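Local coordinates for protein glutamine synthetase (Streptomyces coelicolor, PDB 4BAX) that belongs to the glutamine synthetase family, pairing a beta-grasp domain with a larger catalytic domain in an assembly of ten copies of the chain, at residues Ala135-Tyr140 / Asp225-Gly230. Sequence-based numbering, arbitrary orientation.
Sequences AAQGGY and DWNGAG
Gln137 reaches from one surface loop of the glutamine synthetase catalytic domain to another and makes the largest contribution to the contact, with Trp226 next. Its OE1 accepts the backbone N-H of Asn227, with OE1 and N 2.8 Å apart. The donor lies in the plane of the carbonyl and on a lone pair, and the N-H...O angle of 157° keeps the bond fairly straight. With CG anti to its own carbonyl carbon, the extended chain carries the amide across to 225-227. Its NE2 comes to 3.4 Å from Asp225 O.

The indole of Trp226 crosses the Gln137 side chain obliquely. Gln137 CG sits 3.8 Å from CE3 of the indole, while the amide plane stands perpendicular to the ring plane, at 90°. Farther along the six-membered ring, CH2 meets Ala135 O at 3.6 Å, with that oxygen at the ring edge and near its plane. Asn227 turns its side-chain amide steeply across that of Gln137, and both side chains also touch Val176.

One step out, Phe128 meets the indole edge-to-face. Lys220 NZ hydrogen-bonds Trp226 O, the carbonyl of the same peptide whose N-H is given to Gln137, and Gln180 NE2 holds the next carbonyl, Asn227 O. Beyond Asn227 the chain runs inward to Gly230, just before strand 231-236; the Gly230 N hydrogen-bonds to Glu116 OE1. On the other loop, Gly138 has a backbone shape in which a CB would press on the preceding carbonyl O, and its own O is bonded by Arg21 of a second subunit. The turn then folds back on itself: Tyr140 OH donates to Ala135 O at 2.5 Å, arriving 42° out of the carbonyl plane.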
ATOM      1  N   ALA A 135      11.954 -22.085   7.782  1.00 27.59           N
ATOM      2  CA  ALA A 135      12.224 -23.193   8.678  1.00 27.80           C
ATOM      3  C   ALA A 135      13.526 -23.862   8.231  1.00 28.65           C
ATOM      4  O   ALA A 135      13.948 -23.726   7.067  1.00 29.14           O
ATOM      5  CB  ALA A 135      11.081 -24.180   8.638  1.00 27.54           C
ATOM      6  N   ALA A 136      14.160 -24.579   9.157  1.00 28.61           N
ATOM      7  CA  ALA A 136      15.464 -25.175   8.901  1.00 28.38           C
ATOM      8  C   ALA A 136      15.323 -26.246   7.840  1.00 28.53           C
ATOM      9  O   ALA A 136      14.224 -26.713   7.548  1.00 28.66           O
ATOM     10  CB  ALA A 136      16.042 -25.772  10.185  1.00 28.13           C
ATOM     11  N   GLN A 137      16.446 -26.621   7.259  1.00 28.90           N
ATOM     12  CA  GLN A 137      16.461 -27.536   6.132  1.00 29.41           C
ATOM     13  C   GLN A 137      15.963 -28.925   6.542  1.00 29.64           C
ATOM     14  O   GLN A 137      16.053 -29.289   7.733  1.00 29.70           O
ATOM     15  CB  GLN A 137      17.855 -27.597   5.515  1.00 29.42           C
ATOM     16  CG  GLN A 137      18.205 -26.299   4.819  1.00 29.61           C
ATOM     17  CD  GLN A 137      19.661 -26.221   4.448  1.00 29.71           C
ATOM     18  OE1 GLN A 137      20.066 -25.382   3.634  1.00 29.61           O
ATOM     19  NE2 GLN A 137      20.466 -27.099   5.044  1.00 29.90           N
ATOM     20  N   GLY A 138      15.405 -29.659   5.569  1.00 29.22           N
ATOM     21  CA  GLY A 138      14.901 -31.005   5.779  1.00 28.75           C
ATOM     22  C   GLY A 138      13.741 -31.357   4.866  1.00 28.67           C
ATOM     23  O   GLY A 138      13.733 -32.443   4.275  1.00 29.49           O
ATOM     24  N   GLY A 139      12.800 -30.429   4.694  1.00 27.87           N
ATOM     25  CA  GLY A 139      11.642 -30.652   3.851  1.00 27.24           C
ATOM     26  C   GLY A 139      11.717 -30.089   2.437  1.00 26.88           C
ATOM     27  O   GLY A 139      10.795 -30.313   1.659  1.00 26.94           O
ATOM     28  N   TYR A 140      12.749 -29.307   2.126  1.00 26.67           N
ATOM     29  CA  TYR A 140      12.914 -28.734   0.773  1.00 26.98           C
ATOM     30  C   TYR A 140      13.400 -29.709  -0.313  1.00 27.79           C
ATOM     31  O   TYR A 140      12.984 -29.652  -1.467  1.00 27.67           O
ATOM     32  CB  TYR A 140      13.758 -27.446   0.794  1.00 26.31           C
ATOM     33  CG  TYR A 140      13.370 -26.539   1.939  1.00 25.95           C
ATOM     34  CD1 TYR A 140      12.153 -25.854   1.930  1.00 25.65           C
ATOM     35  CD2 TYR A 140      14.209 -26.378   3.040  1.00 25.85           C
ATOM     36  CE1 TYR A 140      11.783 -25.043   3.012  1.00 25.77           C
ATOM     37  CE2 TYR A 140      13.853 -25.573   4.115  1.00 25.78           C
ATOM     38  CZ  TYR A 140      12.644 -24.901   4.102  1.00 25.88           C
ATOM     39  OH  TYR A 140      12.324 -24.102   5.195  1.00 25.93           O
ATOM     40  N   ASP A 225      24.443 -22.602   8.148  1.00 43.98           N
ATOM     41  CA  ASP A 225      24.210 -24.022   7.948  1.00 45.33           C
ATOM     42  C   ASP A 225      23.401 -24.276   6.693  1.00 44.29           C
ATOM     43  O   ASP A 225      23.113 -25.424   6.353  1.00 45.34           O
ATOM     44  CB  ASP A 225      23.500 -24.614   9.160  1.00 47.28           C
ATOM     45  CG  ASP A 225      24.438 -24.798  10.336  1.00 49.06           C
ATOM     46  OD1 ASP A 225      25.661 -24.967  10.100  1.00 49.59           O
ATOM     47  OD2 ASP A 225      23.949 -24.823  11.489  1.00 49.71           O
ATOM     48  N   TRP A 226      23.015 -23.197   6.019  1.00 41.53           N
ATOM     49  CA  TRP A 226      22.333 -23.298   4.732  1.00 38.11           C
ATOM     50  C   TRP A 226      23.264 -23.889   3.668  1.00 36.52           C
ATOM     51  O   TRP A 226      24.440 -23.549   3.575  1.00 36.35           O
ATOM     52  CB  TRP A 226      21.764 -21.933   4.317  1.00 36.49           C
ATOM     53  CG  TRP A 226      20.892 -21.364   5.398  1.00 34.74           C
ATOM     54  CD1 TRP A 226      21.247 -20.465   6.364  1.00 34.05           C
ATOM     55  CD2 TRP A 226      19.524 -21.698   5.647  1.00 33.44           C
ATOM     56  NE1 TRP A 226      20.174 -20.210   7.192  1.00 33.41           N
ATOM     57  CE2 TRP A 226      19.105 -20.954   6.768  1.00 32.98           C
ATOM     58  CE3 TRP A 226      18.614 -22.545   5.027  1.00 32.86           C
ATOM     59  CZ2 TRP A 226      17.820 -21.040   7.276  1.00 32.27           C
ATOM     60  CZ3 TRP A 226      17.333 -22.625   5.538  1.00 32.56           C
ATOM     61  CH2 TRP A 226      16.950 -21.878   6.647  1.00 32.29           C
ATOM     62  N   ASN A 227      22.709 -24.772   2.853  1.00 35.60           N
ATOM     63  CA  ASN A 227      23.502 -25.545   1.907  1.00 34.87           C
ATOM     64  C   ASN A 227      24.203 -24.730   0.828  1.00 33.03           C
ATOM     65  O   ASN A 227      23.625 -23.818   0.231  1.00 32.72           O
ATOM     66  CB  ASN A 227      22.656 -26.643   1.261  1.00 35.83           C
ATOM     67  CG  ASN A 227      23.011 -28.021   1.774  1.00 36.93           C
ATOM     68  OD1 ASN A 227      23.234 -28.221   2.977  1.00 37.30           O
ATOM     69  ND2 ASN A 227      23.034 -28.991   0.872  1.00 37.37           N
ATOM     70  N   GLY A 228      25.439 -25.117   0.543  1.00 31.82           N
ATOM     71  CA  GLY A 228      26.182 -24.534  -0.556  1.00 30.57           C
ATOM     72  C   GLY A 228      25.729 -25.063  -1.910  1.00 29.48           C
ATOM     73  O   GLY A 228      25.006 -26.065  -1.999  1.00 29.51           O
ATOM     74  N   ALA A 229      26.113 -24.357  -2.969  1.00 28.24           N
ATOM     75  CA  ALA A 229      25.796 -24.795  -4.318  1.00 26.65           C
ATOM     76  C   ALA A 229      27.048 -25.348  -4.998  1.00 25.88           C
ATOM     77  O   ALA A 229      28.053 -24.634  -5.144  1.00 26.41           O
ATOM     78  CB  ALA A 229      25.165 -23.643  -5.128  1.00 25.60           C
ATOM     79  N   GLY A 230      27.008 -26.622  -5.384  1.00 24.38           N
ATOM     80  CA  GLY A 230      28.148 -27.217  -6.066  1.00 23.58           C
ATOM     81  C   GLY A 230      27.932 -27.562  -7.537  1.00 22.41           C
ATOM     82  O   GLY A 230      26.832 -27.370  -8.067  1.00 20.90           O
TER